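Local coordinates for GTPase activator-like protein (Chaetomium thermophilum, PDB 5HIU) that is the N-terminal part of a TSC2-like protein that probably acts, as a whole, as a GTPase activator, and is folded here as an elongated, all-helical domain, at residues 212-217 and 231-236; 268-273 and 319-324. All coordinates share one frame; numbering follows the deposited sequence.

How the contacts relate
Contact 1 lies in the core near the middle of the chain: all four residues that touch are buried, and its chemistry is purely aliphatic. Contact 2, whose centre is about 17 Å from that of contact 1, comes nearer the surface; there an aromatic ring meets the hydrocarbon part of a lysine, and only one of three touching residues is buried. Contact 1 joins successive helices, 204-219 and 224-240, whereas contact 2 pairs helix 266-277 with helix 302-322, helix 281-294 lying between them in sequence. They share no helix but are neighbours: Ile231 and Glu235 of contact 1 pack on Thr272 of contact 2, so helices 224-240 and 266-277 tie one to the other.

Contact 1 of 2, residues 212-217 and 231-236; sequences DMLLKI and IHVIES
Leu214 meets Val233 with both of its methyls at once. The two side chains cross at a slant, and the fork of the leucine closes on a single valine methyl: Leu214 CD1 is 3.3 Å from Val233 CG1, while Leu214 CD2 is 3.5 Å from the same atom. Val233 presents that methyl because CG1 stands anti to its backbone N (chi1 160°); CG2 takes the position beside the N and only grazes Leu214. Against Ile234, Leu214 runs the other way, the two chains sliding past each other with Leu214 CD1 4.1 Å from Ile234 CG1. These are the facing sides of an antiparallel helical hairpin, as is usual in alpha-solenoids, which this all-helical, elongated chain resembles: the segment axes come within 10.5 Å and run at 152° to one another. Leu215 reaches the interface with its tip, crossing Ile234 at about a right angle, and Leu215 CD2 lies 3.9 Å from Ile234 CD1. Leu215 also packs on Tyr250 and Val254 of helix 245-261, and Asp212 makes a salt bridge to Lys247 on that helix. On the face of helix 224-240 turned to helix 266-277, where His232 touches Glu268, His232 ND1 donates to Glu235 OE1 at 2.9 Å, with the carboxylate oxygen at the ring edge and in its plane, which fixes the turn of the imidazole.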
loop_
_atom_site.group_PDB
_atom_site.type_symbol
_atom_site.label_atom_id
_atom_site.label_comp_id
_atom_site.label_asym_id
_atom_site.label_seq_id
_atom_site.Cartn_x
_atom_site.Cartn_y
_atom_site.Cartn_z
ATOM N N ASP A 212 5.922 1.759 8.113
ATOM C CA ASP A 212 5.593 3.132 8.545
ATOM C C ASP A 212 5.708 4.128 7.408
ATOM O O ASP A 212 4.839 4.974 7.201
ATOM C CB ASP A 212 6.537 3.623 9.659
ATOM C CG ASP A 212 6.376 2.866 10.939
ATOM O OD1 ASP A 212 5.447 2.047 11.048
ATOM O OD2 ASP A 212 7.196 3.083 11.850
ATOM N N MET A 213 6.809 4.035 6.690
ATOM C CA MET A 213 7.089 4.964 5.612
ATOM C C MET A 213 6.005 4.894 4.516
ATOM O O MET A 213 5.548 5.934 4.022
ATOM C CB MET A 213 8.469 4.630 5.039
ATOM C CG MET A 213 9.066 5.634 4.079
ATOM S SD MET A 213 9.356 7.218 4.861
ATOM C CE MET A 213 8.017 8.211 4.186
ATOM N N LEU A 214 5.577 3.678 4.163
ATOM C CA LEU A 214 4.566 3.506 3.122
ATOM C C LEU A 214 3.208 4.032 3.544
ATOM O O LEU A 214 2.440 4.537 2.718
ATOM C CB LEU A 214 4.375 2.051 2.791
ATOM C CG LEU A 214 5.608 1.322 2.335
ATOM C CD1 LEU A 214 5.379 -0.130 2.665
ATOM C CD2 LEU A 214 5.874 1.559 0.857
ATOM N N LEU A 215 2.899 3.887 4.824
ATOM C CA LEU A 215 1.597 4.286 5.290
ATOM C C LEU A 215 1.515 5.793 5.365
ATOM O O LEU A 215 0.483 6.369 5.035
ATOM C CB LEU A 215 1.291 3.652 6.630
ATOM C CG LEU A 215 1.252 2.136 6.593
ATOM C CD1 LEU A 215 0.848 1.634 7.963
ATOM C CD2 LEU A 215 0.329 1.571 5.516
ATOM N N LYS A 216 2.599 6.425 5.798
ATOM C CA LYS A 216 2.712 7.889 5.760
ATOM C C LYS A 216 2.305 8.343 4.352
ATOM O O LYS A 216 1.317 9.061 4.150
ATOM C CB LYS A 216 4.160 8.291 6.059
ATOM C CG LYS A 216 4.375 9.677 6.643
ATOM C CD LYS A 216 5.831 9.854 7.085
ATOM C CE LYS A 216 5.911 10.479 8.471
ATOM N NZ LYS A 216 7.293 10.880 8.860
ATOM N N ILE A 217 3.046 7.858 3.371
ATOM C CA ILE A 217 2.799 8.217 1.991
ATOM C C ILE A 217 1.356 7.923 1.587
ATOM O O ILE A 217 0.736 8.707 0.880
ATOM C CB ILE A 217 3.791 7.507 1.073
ATOM C CG1 ILE A 217 5.199 8.053 1.351
ATOM C CG2 ILE A 217 3.431 7.701 -0.386
ATOM C CD1 ILE A 217 6.297 7.149 0.839
ATOM N N ILE A 231 0.290 0.081 -2.174
ATOM C CA ILE A 231 -0.496 -1.124 -1.983
ATOM C C ILE A 231 0.276 -2.315 -2.501
ATOM O O ILE A 231 0.309 -3.377 -1.875
ATOM C CB ILE A 231 -1.846 -1.041 -2.705
ATOM C CG1 ILE A 231 -2.758 -0.077 -1.968
ATOM C CG2 ILE A 231 -2.533 -2.401 -2.776
ATOM C CD1 ILE A 231 -3.887 0.431 -2.843
ATOM N N HIS A 232 0.876 -2.153 -3.666
ATOM C CA HIS A 232 1.662 -3.236 -4.246
ATOM C C HIS A 232 2.872 -3.551 -3.387
ATOM O O HIS A 232 3.211 -4.718 -3.241
ATOM C CB HIS A 232 1.994 -2.951 -5.713
ATOM C CG HIS A 232 0.762 -2.833 -6.554
ATOM N ND1 HIS A 232 -0.285 -3.728 -6.458
ATOM C CD2 HIS A 232 0.370 -1.894 -7.447
ATOM C CE1 HIS A 232 -1.255 -3.361 -7.277
ATOM N NE2 HIS A 232 -0.884 -2.250 -7.888
ATOM N N VAL A 233 3.451 -2.545 -2.726
ATOM C CA VAL A 233 4.559 -2.827 -1.830
ATOM C C VAL A 233 4.074 -3.698 -0.688
ATOM O O VAL A 233 4.723 -4.661 -0.315
ATOM C CB VAL A 233 5.250 -1.555 -1.338
ATOM C CG1 VAL A 233 6.058 -1.818 -0.076
ATOM C CG2 VAL A 233 6.148 -1.015 -2.430
ATOM N N ILE A 234 2.910 -3.382 -0.165
ATOM C CA ILE A 234 2.351 -4.115 0.952
ATOM C C ILE A 234 1.917 -5.492 0.521
ATOM O O ILE A 234 2.150 -6.453 1.224
ATOM C CB ILE A 234 1.196 -3.335 1.608
ATOM C CG1 ILE A 234 1.779 -2.165 2.391
ATOM C CG2 ILE A 234 0.394 -4.224 2.562
ATOM C CD1 ILE A 234 0.761 -1.079 2.647
ATOM N N GLU A 235 1.293 -5.585 -0.645
ATOM C CA GLU A 235 0.998 -6.885 -1.251
ATOM C C GLU A 235 2.285 -7.690 -1.246
ATOM O O GLU A 235 2.290 -8.834 -0.848
ATOM C CB GLU A 235 0.459 -6.673 -2.655
ATOM C CG GLU A 235 0.020 -7.899 -3.440
ATOM C CD GLU A 235 -0.414 -7.560 -4.873
ATOM O OE1 GLU A 235 -0.478 -6.366 -5.244
ATOM O OE2 GLU A 235 -0.695 -8.485 -5.654
ATOM N N SER A 236 3.392 -7.080 -1.648
ATOM C CA SER A 236 4.634 -7.794 -1.718
ATOM C C SER A 236 5.004 -8.290 -0.361
ATOM O O SER A 236 5.372 -9.461 -0.204
ATOM C CB SER A 236 5.757 -6.916 -2.219
ATOM O OG SER A 236 5.854 -7.035 -3.609
#

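Contact 2 of 2, residues 268-273 and 319-324; sequences EAWHTI and LQKLLR
Lys321 lies over one face of the Trp270 indole, and its chain is best followed outward from the backbone. CB sits above the outer rim of the six-membered ring, with Lys321 CB 3.9 Å from Trp270 CZ3 and 4.1 Å from Trp270 CH2. The next atom makes the main contact. Lys321 CG is 3.4 Å from the centroid of that ring and only 5° off its normal, a CH-pi contact so well centred that the distances from Lys321 CG to the six ring carbons of Trp270 all fall between 3.5 and 3.7 Å. The chain then bends, chi2 being 64°, and this turns the remaining carbons along the indole toward its pyrrole half. CD stands somewhat higher off the ring. CE dips back, and Lys321 CE comes to 3.8 Å from Trp270 NE1. The ammonium at the end stands farther from the ring: Lys321 NZ is 5.3 Å from the centroid of the five-membered ring, at most a weak cation-pi attraction. Dispersion from the aliphatic carbons therefore probably counts for more here than the charge.

Trp270 reaches across because its CG is anti to its own backbone N (chi1 166°). At the far end of the indole, Trp270 CH2 comes obliquely within 4.0 Å of Leu322 N, and the CD1 methyl of Leu322 lies farther off. Leu322 also packs on Val286 of helix 281-294 and on Tyr331, while Lys325 adds to the cover of the tryptophan. Helix 266-277 thus packs beside helix 302-322 at Lys321 and Leu322, with helix 281-294 between them in sequence, an arrangement consistent with an alpha-solenoid in which helical pairs stack into an elongated rod.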
loop_
_atom_site.group_PDB
_atom_site.type_symbol
_atom_site.label_atom_id
_atom_site.label_comp_id
_atom_site.label_asym_id
_atom_site.label_seq_id
_atom_site.Cartn_x
_atom_site.Cartn_y
_atom_site.Cartn_z
ATOM N N GLU A 268 -7.699 -3.253 -6.104
ATOM C CA GLU A 268 -6.317 -3.408 -5.649
ATOM C C GLU A 268 -6.191 -3.575 -4.133
ATOM O O GLU A 268 -5.500 -4.471 -3.676
ATOM C CB GLU A 268 -5.430 -2.248 -6.118
ATOM C CG GLU A 268 -4.866 -2.414 -7.528
ATOM C CD GLU A 268 -5.688 -1.706 -8.573
ATOM O OE1 GLU A 268 -6.889 -1.463 -8.328
ATOM O OE2 GLU A 268 -5.127 -1.378 -9.638
ATOM N N ALA A 269 -6.860 -2.727 -3.357
ATOM C CA ALA A 269 -6.820 -2.822 -1.897
ATOM C C ALA A 269 -7.522 -4.086 -1.406
ATOM O O ALA A 269 -7.122 -4.700 -0.417
ATOM C CB ALA A 269 -7.477 -1.585 -1.258
ATOM N N TRP A 270 -8.602 -4.483 -2.054
ATOM C CA TRP A 270 -9.295 -5.633 -1.536
ATOM C C TRP A 270 -8.374 -6.827 -1.732
ATOM O O TRP A 270 -8.239 -7.696 -0.856
ATOM C CB TRP A 270 -10.647 -5.850 -2.207
ATOM C CG TRP A 270 -11.121 -7.181 -1.875
ATOM C CD1 TRP A 270 -11.219 -8.236 -2.707
ATOM C CD2 TRP A 270 -11.447 -7.650 -0.575
ATOM N NE1 TRP A 270 -11.618 -9.345 -2.010
ATOM C CE2 TRP A 270 -11.751 -9.011 -0.690
ATOM C CE3 TRP A 270 -11.499 -7.051 0.682
ATOM C CZ2 TRP A 270 -12.131 -9.782 0.396
ATOM C CZ3 TRP A 270 -11.862 -7.822 1.767
ATOM C CH2 TRP A 270 -12.189 -9.164 1.618
ATOM N N HIS A 271 -7.697 -6.853 -2.875
ATOM C CA HIS A 271 -6.790 -7.968 -3.171
ATOM C C HIS A 271 -5.767 -8.110 -2.053
ATOM O O HIS A 271 -5.542 -9.184 -1.484
ATOM C CB HIS A 271 -6.110 -7.742 -4.508
ATOM C CG HIS A 271 -5.448 -8.963 -5.039
ATOM N ND1 HIS A 271 -4.153 -9.311 -4.709
ATOM C CD2 HIS A 271 -5.904 -9.936 -5.861
ATOM C CE1 HIS A 271 -3.836 -10.439 -5.311
ATOM N NE2 HIS A 271 -4.880 -10.836 -6.019
ATOM N N THR A 272 -5.174 -6.992 -1.695
ATOM C CA THR A 272 -4.186 -7.002 -0.641
ATOM C C THR A 272 -4.820 -7.348 0.698
ATOM O O THR A 272 -4.241 -8.108 1.473
ATOM C CB THR A 272 -3.411 -5.673 -0.609
ATOM O OG1 THR A 272 -2.855 -5.431 -1.911
ATOM C CG2 THR A 272 -2.297 -5.732 0.376
ATOM N N ILE A 273 -6.010 -6.824 0.971
ATOM C CA ILE A 273 -6.657 -7.128 2.241
ATOM C C ILE A 273 -7.031 -8.610 2.255
ATOM O O ILE A 273 -7.009 -9.228 3.330
ATOM C CB ILE A 273 -7.885 -6.226 2.508
ATOM C CG1 ILE A 273 -7.441 -4.806 2.836
ATOM C CG2 ILE A 273 -8.717 -6.721 3.687
ATOM C CD1 ILE A 273 -8.555 -3.795 2.669
ATOM N N LEU A 319 -15.676 -5.229 5.913
ATOM C CA LEU A 319 -16.498 -6.249 6.571
ATOM C C LEU A 319 -17.580 -6.766 5.639
ATOM O O LEU A 319 -17.829 -7.954 5.564
ATOM C CB LEU A 319 -17.122 -5.724 7.876
ATOM C CG LEU A 319 -16.162 -5.746 9.074
ATOM C CD1 LEU A 319 -16.679 -4.945 10.277
ATOM C CD2 LEU A 319 -15.872 -7.180 9.468
ATOM N N GLN A 320 -18.225 -5.871 4.924
ATOM C CA GLN A 320 -19.258 -6.289 4.001
ATOM C C GLN A 320 -18.664 -7.235 2.988
ATOM O O GLN A 320 -19.273 -8.205 2.612
ATOM C CB GLN A 320 -19.844 -5.080 3.297
ATOM C CG GLN A 320 -20.831 -5.418 2.206
ATOM C CD GLN A 320 -21.546 -4.182 1.705
ATOM O OE1 GLN A 320 -21.858 -3.251 2.470
ATOM N NE2 GLN A 320 -21.806 -4.153 0.414
ATOM N N LYS A 321 -17.457 -6.938 2.551
ATOM C CA LYS A 321 -16.764 -7.779 1.584
ATOM C C LYS A 321 -16.299 -9.085 2.257
ATOM O O LYS A 321 -16.530 -10.175 1.734
ATOM C CB LYS A 321 -15.609 -6.984 0.973
ATOM C CG LYS A 321 -14.979 -7.587 -0.270
ATOM C CD LYS A 321 -15.913 -7.689 -1.470
ATOM C CE LYS A 321 -15.261 -8.496 -2.600
ATOM N NZ LYS A 321 -16.238 -8.992 -3.613
ATOM N N LEU A 322 -15.707 -8.977 3.445
ATOM C CA LEU A 322 -15.276 -10.154 4.166
ATOM C C LEU A 322 -16.413 -11.117 4.448
ATOM O O LEU A 322 -16.283 -12.304 4.190
ATOM C CB LEU A 322 -14.598 -9.781 5.485
ATOM C CG LEU A 322 -13.821 -10.921 6.170
ATOM C CD1 LEU A 322 -12.965 -11.721 5.194
ATOM C CD2 LEU A 322 -12.925 -10.383 7.271
ATOM N N LEU A 323 -17.534 -10.602 4.941
ATOM C CA LEU A 323 -18.680 -11.429 5.310
ATOM C C LEU A 323 -19.307 -12.243 4.175
ATOM O O LEU A 323 -20.160 -13.074 4.442
ATOM C CB LEU A 323 -19.770 -10.571 5.932
ATOM C CG LEU A 323 -19.459 -10.087 7.344
ATOM C CD1 LEU A 323 -20.286 -8.859 7.668
ATOM C CD2 LEU A 323 -19.714 -11.177 8.368
ATOM N N ARG A 324 -18.928 -12.012 2.922
ATOM C CA ARG A 324 -19.377 -12.888 1.842
ATOM C C ARG A 324 -18.490 -14.126 1.719
ATOM O O ARG A 324 -18.752 -15.010 0.886
ATOM C CB ARG A 324 -19.340 -12.166 0.513
ATOM C CG ARG A 324 -20.029 -10.825 0.478
ATOM C CD ARG A 324 -19.876 -10.272 -0.923
ATOM N NE ARG A 324 -20.429 -8.935 -1.023
ATOM C CZ ARG A 324 -21.727 -8.660 -1.062
ATOM N NH1 ARG A 324 -22.626 -9.640 -1.006
ATOM N NH2 ARG A 324 -22.130 -7.392 -1.149
#